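Local coordinates for universal stress protein (PDB 7MQ5) that is of unknown function but belongs to the universal stress protein family, whose members probably help bacteria withstand stress, at residues A[116-130]-A[264-276]. Numbering follows the deposited sequence. Where two conformers were deposited one is given.
Sequences LRFAPCPVLMTKTAR and LDTLESDVLVLKP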
loop_
_atom_site.group_PDB
_atom_site.type_symbol
_atom_site.label_atom_id
_atom_site.label_comp_id
_atom_site.label_asym_id
_atom_site.label_seq_id
_atom_site.Cartn_x
_atom_site.Cartn_y
_atom_site.Cartn_z
ATOM N N LEU A 116 8.916 2.970 -4.116
ATOM C CA LEU A 116 8.287 3.160 -2.784
ATOM C C LEU A 116 8.889 4.347 -2.033
ATOM O O LEU A 116 8.164 5.027 -1.308
ATOM C CB LEU A 116 8.459 1.888 -1.960
ATOM C CG LEU A 116 7.632 0.701 -2.430
ATOM C CD1 LEU A 116 7.971 -0.536 -1.628
ATOM C CD2 LEU A 116 6.145 1.000 -2.354
ATOM N N ARG A 117 10.189 4.572 -2.190
ATOM C CA ARG A 117 10.867 5.687 -1.494
ATOM C C ARG A 117 10.333 7.032 -1.992
ATOM O O ARG A 117 9.913 7.858 -1.157
ATOM C CB ARG A 117 12.370 5.544 -1.752
ATOM C CG ARG A 117 13.232 6.610 -1.105
ATOM C CD ARG A 117 14.691 6.191 -1.157
ATOM N NE ARG A 117 14.905 4.905 -0.501
ATOM C CZ ARG A 117 15.229 3.757 -1.098
ATOM N NH1 ARG A 117 15.446 3.694 -2.402
ATOM N NH2 ARG A 117 15.373 2.667 -0.365
ATOM N N PHE A 118 10.245 7.190 -3.313
ATOM C CA PHE A 118 9.974 8.534 -3.893
ATOM C C PHE A 118 8.522 8.787 -4.278
ATOM O O PHE A 118 8.216 9.953 -4.553
ATOM C CB PHE A 118 10.927 8.774 -5.066
ATOM C CG PHE A 118 12.356 8.914 -4.610
ATOM C CD1 PHE A 118 12.753 10.025 -3.878
ATOM C CD2 PHE A 118 13.287 7.923 -4.864
ATOM C CE1 PHE A 118 14.060 10.153 -3.425
ATOM C CE2 PHE A 118 14.593 8.054 -4.420
ATOM C CZ PHE A 118 14.977 9.165 -3.698
ATOM N N ALA A 119 7.664 7.773 -4.300
ATOM C CA ALA A 119 6.281 8.043 -4.753
ATOM C C ALA A 119 5.588 9.007 -3.800
ATOM O O ALA A 119 5.499 8.732 -2.604
ATOM C CB ALA A 119 5.515 6.759 -4.860
ATOM N N PRO A 120 5.004 10.111 -4.314
ATOM C CA PRO A 120 4.322 11.072 -3.445
ATOM C C PRO A 120 2.831 10.766 -3.270
ATOM O O PRO A 120 2.003 11.661 -3.236
ATOM C CB PRO A 120 4.563 12.392 -4.184
ATOM C CG PRO A 120 4.512 11.993 -5.636
ATOM C CD PRO A 120 5.146 10.618 -5.695
ATOM N N CYS A 121 2.526 9.485 -3.141
ATOM C CA CYS A 121 1.141 9.014 -2.984
ATOM C C CYS A 121 1.187 7.581 -2.485
ATOM O O CYS A 121 2.251 6.951 -2.504
ATOM C CB CYS A 121 0.390 9.068 -4.314
ATOM S SG CYS A 121 1.087 8.020 -5.624
ATOM N N PRO A 122 0.037 7.027 -2.045
ATOM C CA PRO A 122 -0.050 5.615 -1.694
ATOM C C PRO A 122 0.392 4.710 -2.855
ATOM O O PRO A 122 0.112 5.001 -4.018
ATOM C CB PRO A 122 -1.547 5.433 -1.383
ATOM C CG PRO A 122 -1.981 6.792 -0.872
ATOM C CD PRO A 122 -1.198 7.760 -1.723
ATOM N N VAL A 123 1.106 3.647 -2.512
ATOM C CA VAL A 123 1.519 2.625 -3.503
ATOM C C VAL A 123 1.012 1.266 -3.035
ATOM O O VAL A 123 1.296 0.879 -1.888
ATOM C CB VAL A 123 3.041 2.566 -3.692
ATOM C CG1 VAL A 123 3.407 1.473 -4.683
ATOM C CG2 VAL A 123 3.601 3.907 -4.144
ATOM N N LEU A 124 0.279 0.582 -3.905
ATOM C CA LEU A 124 -0.151 -0.807 -3.668
ATOM C C LEU A 124 0.772 -1.719 -4.466
ATOM O O LEU A 124 0.760 -1.689 -5.699
ATOM C CB LEU A 124 -1.599 -0.980 -4.123
ATOM C CG LEU A 124 -2.146 -2.400 -4.042
ATOM C CD1 LEU A 124 -2.144 -2.927 -2.610
ATOM C CD2 LEU A 124 -3.538 -2.459 -4.642
HETATM N N MSE A 125 1.610 -2.467 -3.751
HETATM C CA MSE A 125 2.476 -3.472 -4.338
HETATM C C MSE A 125 1.751 -4.806 -4.234
HETATM O O MSE A 125 1.517 -5.279 -3.122
HETATM C CB MSE A 125 3.787 -3.579 -3.558
HETATM C CG MSE A 125 4.656 -2.346 -3.612
HETATM SE SE MSE A 125 5.307 -1.945 -5.413
HETATM C CE MSE A 125 6.110 -3.691 -5.830
ATOM N N THR A 126 1.353 -5.384 -5.370
ATOM C CA THR A 126 0.638 -6.654 -5.307
ATOM C C THR A 126 1.661 -7.790 -5.236
ATOM O O THR A 126 2.592 -7.813 -6.051
ATOM C CB THR A 126 -0.399 -6.806 -6.431
ATOM O OG1 THR A 126 0.210 -7.122 -7.685
ATOM C CG2 THR A 126 -1.260 -5.574 -6.600
ATOM N N LYS A 127 1.491 -8.695 -4.268
ATOM C CA LYS A 127 2.469 -9.792 -4.071
ATOM C C LYS A 127 1.816 -11.172 -4.125
ATOM O O LYS A 127 2.565 -12.162 -4.103
ATOM C CB LYS A 127 3.207 -9.627 -2.742
ATOM C CG LYS A 127 3.946 -8.303 -2.578
ATOM C CD LYS A 127 4.829 -8.242 -1.351
ATOM C CE LYS A 127 6.119 -9.006 -1.534
ATOM N NZ LYS A 127 6.949 -8.998 -0.306
ATOM N N THR A 128 0.491 -11.245 -4.158
ATOM C CA THR A 128 -0.202 -12.555 -4.187
ATOM C C THR A 128 -1.219 -12.544 -5.323
ATOM O O THR A 128 -1.702 -11.464 -5.679
ATOM C CB THR A 128 -0.874 -12.872 -2.842
ATOM O OG1 THR A 128 -1.472 -14.169 -2.934
ATOM C CG2 THR A 128 -1.927 -11.860 -2.436
ATOM N N ALA A 129 -1.518 -13.717 -5.869
ATOM C CA ALA A 129 -2.556 -13.831 -6.917
ATOM C C ALA A 129 -3.912 -14.127 -6.278
ATOM O O ALA A 129 -4.913 -14.150 -7.014
ATOM C CB ALA A 129 -2.190 -14.903 -7.902
ATOM N N ARG A 130 -3.946 -14.347 -4.965
ATOM C CA ARG A 130 -5.244 -14.637 -4.312
ATOM C C ARG A 130 -6.198 -13.464 -4.510
ATOM O O ARG A 130 -5.793 -12.310 -4.410
ATOM C CB ARG A 130 -5.045 -14.884 -2.819
ATOM C CG ARG A 130 -4.312 -16.175 -2.492
ATOM C CD ARG A 130 -4.124 -16.242 -0.993
ATOM N NE ARG A 130 -3.057 -15.349 -0.551
ATOM C CZ ARG A 130 -3.047 -14.671 0.597
ATOM N NH1 ARG A 130 -4.100 -14.689 1.393
ATOM N NH2 ARG A 130 -2.008 -13.921 0.907
ATOM N N LEU A 264 8.108 -5.200 4.161
ATOM C CA LEU A 264 7.843 -5.207 2.698
ATOM C C LEU A 264 8.595 -6.333 1.988
ATOM O O LEU A 264 8.089 -6.818 0.971
ATOM C CB LEU A 264 8.226 -3.841 2.121
ATOM C CG LEU A 264 7.086 -2.829 2.100
ATOM C CD1 LEU A 264 7.598 -1.392 2.072
ATOM C CD2 LEU A 264 6.149 -3.123 0.938
ATOM N N ASP A 265 9.753 -6.722 2.513
ATOM C CA ASP A 265 10.582 -7.797 1.910
ATOM C C ASP A 265 10.189 -9.176 2.457
ATOM O O ASP A 265 10.804 -10.153 2.013
ATOM C CB ASP A 265 12.071 -7.555 2.176
ATOM C CG ASP A 265 12.794 -6.712 1.133
ATOM O OD1 ASP A 265 12.174 -6.362 0.096
ATOM O OD2 ASP A 265 13.982 -6.415 1.361
ATOM N N THR A 266 9.198 -9.251 3.356
ATOM C CA THR A 266 8.827 -10.529 4.028
ATOM C C THR A 266 7.367 -10.905 3.749
ATOM O O THR A 266 7.065 -12.086 3.607
ATOM C CB THR A 266 9.040 -10.434 5.551
ATOM O OG1 THR A 266 10.389 -10.030 5.790
ATOM C CG2 THR A 266 8.757 -11.723 6.290
ATOM N N LEU A 267 6.479 -9.925 3.709
ATOM C CA LEU A 267 5.040 -10.240 3.557
ATOM C C LEU A 267 4.774 -10.978 2.250
ATOM O O LEU A 267 5.418 -10.668 1.217
ATOM C CB LEU A 267 4.234 -8.943 3.579
ATOM C CG LEU A 267 4.107 -8.258 4.941
ATOM C CD1 LEU A 267 3.513 -6.874 4.755
ATOM C CD2 LEU A 267 3.257 -9.072 5.907
ATOM N N GLU A 268 3.800 -11.880 2.307
ATOM C CA GLU A 268 3.300 -12.615 1.121
ATOM C C GLU A 268 1.973 -11.993 0.671
ATOM O O GLU A 268 1.517 -12.325 -0.424
ATOM C CB GLU A 268 3.171 -14.101 1.443
ATOM C CG GLU A 268 4.512 -14.746 1.776
ATOM C CD GLU A 268 4.511 -16.243 2.039
ATOM O OE1 GLU A 268 3.503 -16.762 2.550
ATOM O OE2 GLU A 268 5.521 -16.891 1.700
ATOM N N SER A 269 1.376 -11.142 1.498
ATOM C CA SER A 269 0.154 -10.393 1.142
ATOM C C SER A 269 0.520 -9.248 0.196
ATOM O O SER A 269 1.686 -8.860 0.133
ATOM C CB SER A 269 -0.495 -9.803 2.393
ATOM O OG SER A 269 0.339 -8.790 2.968
ATOM N N ASP A 270 -0.476 -8.733 -0.508
ATOM C CA ASP A 270 -0.289 -7.415 -1.142
ATOM C C ASP A 270 0.038 -6.424 -0.015
ATOM O O ASP A 270 -0.348 -6.669 1.155
ATOM C CB ASP A 270 -1.550 -6.937 -1.857
ATOM C CG ASP A 270 -1.927 -7.691 -3.116
ATOM O OD1 ASP A 270 -1.230 -8.659 -3.487
ATOM O OD2 ASP A 270 -2.927 -7.279 -3.730
ATOM N N VAL A 271 0.698 -5.326 -0.347
ATOM C CA VAL A 271 1.040 -4.313 0.679
ATOM C C VAL A 271 0.659 -2.930 0.154
ATOM O O VAL A 271 1.109 -2.540 -0.941
ATOM C CB VAL A 271 2.528 -4.363 1.088
ATOM C CG1 VAL A 271 2.793 -3.491 2.314
ATOM C CG2 VAL A 271 3.012 -5.782 1.353
ATOM N N LEU A 272 -0.157 -2.220 0.926
ATOM C CA LEU A 272 -0.472 -0.805 0.644
ATOM C C LEU A 272 0.428 0.033 1.545
ATOM O O LEU A 272 0.329 -0.099 2.786
ATOM C CB LEU A 272 -1.947 -0.515 0.908
ATOM C CG LEU A 272 -2.357 0.933 0.676
ATOM C CD1 LEU A 272 -2.160 1.340 -0.771
ATOM C CD2 LEU A 272 -3.785 1.189 1.113
ATOM N N VAL A 273 1.291 0.829 0.938
ATOM C CA VAL A 273 2.297 1.636 1.671
ATOM C C VAL A 273 1.864 3.102 1.696
ATOM O O VAL A 273 1.750 3.727 0.627
ATOM C CB VAL A 273 3.671 1.469 1.008
ATOM C CG1 VAL A 273 4.720 2.282 1.744
ATOM C CG2 VAL A 273 4.068 0.004 0.927
ATOM N N LEU A 274 1.616 3.602 2.902
ATOM C CA LEU A 274 1.224 5.002 3.135
ATOM C C LEU A 274 2.394 5.746 3.776
ATOM O O LEU A 274 3.209 5.111 4.452
ATOM C CB LEU A 274 -0.002 5.037 4.048
ATOM C CG LEU A 274 -1.191 4.223 3.555
ATOM C CD1 LEU A 274 -2.329 4.291 4.550
ATOM C CD2 LEU A 274 -1.650 4.687 2.185
ATOM N N LYS A 275 2.446 7.049 3.563
ATOM C CA LYS A 275 3.496 7.894 4.167
ATOM C C LYS A 275 2.847 9.015 4.958
ATOM O O LYS A 275 1.715 9.398 4.680
ATOM C CB LYS A 275 4.412 8.493 3.103
ATOM C CG LYS A 275 5.118 7.482 2.211
ATOM C CD LYS A 275 6.143 8.135 1.322
ATOM C CE LYS A 275 6.916 7.166 0.446
ATOM N NZ LYS A 275 6.154 6.688 -0.736
ATOM N N PRO A 276 3.559 9.565 5.964
ATOM C CA PRO A 276 3.050 10.713 6.707
ATOM C C PRO A 276 2.775 11.891 5.766
ATOM O O PRO A 276 3.488 12.073 4.797
ATOM C CB PRO A 276 4.191 11.063 7.671
ATOM C CG PRO A 276 4.949 9.774 7.835
ATOM C CD PRO A 276 4.851 9.100 6.484
HETATM O O HOH W 1 3.557 5.560 -0.537
HETATM O O HOH W 2 2.925 -13.966 -2.105
HETATM O O HOH W 3 0.305 -15.352 -0.370
#
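V123 and M125 pair with V273 and V271 as antiparallel, hydrogen-bonded partners, joining strands 123-126 and 270-274 at 163° through four backbone bonds; V273 N to V123 O measures 2.8 Å. Between them L124 faces L272 as a non-hydrogen-bonded pair. Both leucines carry CG anti to the backbone N, which brings L272 CD1 to L124 CB; next to them L274 CD2 packs 3.6 Å from P122 CB. On the face of V123, M125, V271 and V273, L116 and L264 meet tip to tip through their CD1 methyls, while the L116 and V273 side chains cross at about a right angle, touching through CD2 and CG2.

A lysine closes each end. K275, bent only at its last torsion (chi4 77°), brings NZ to 2.7 Å from L116 O and also onto an in-plane lone pair of A119 O, just past the end of helix 110-118; a water accepts its third bond and donates to C121 O and V273 O. K127, bent at chi3, donates from NZ to L267 O at 2.7 Å and to L264 O, with A106 O as a further acceptor. D270 OD1 accepts from two backbone donors just past strand 123-126, K127 N (2.8 Å) from above the carboxylate plane and T128 N nearly along the C-O axis; R26 and W132 hold OD2.

Beyond these close-set strands and bonds the contact loosens at the exposed E268. There a water bridges K127 O and E268 O, and R130 NH2 stays 4.1 Å from E268 O, reached through a weakly held water, and bonds to A238 O.

The pair forms the central antiparallel seam of an otherwise parallel sheet, uniting two five-strand halves, consistent with two universal-stress-protein-like halves in tandem: strand 92-96 flanks 123-126, strand 240-244 flanks 270-274, and helix 277-287 packs against K275.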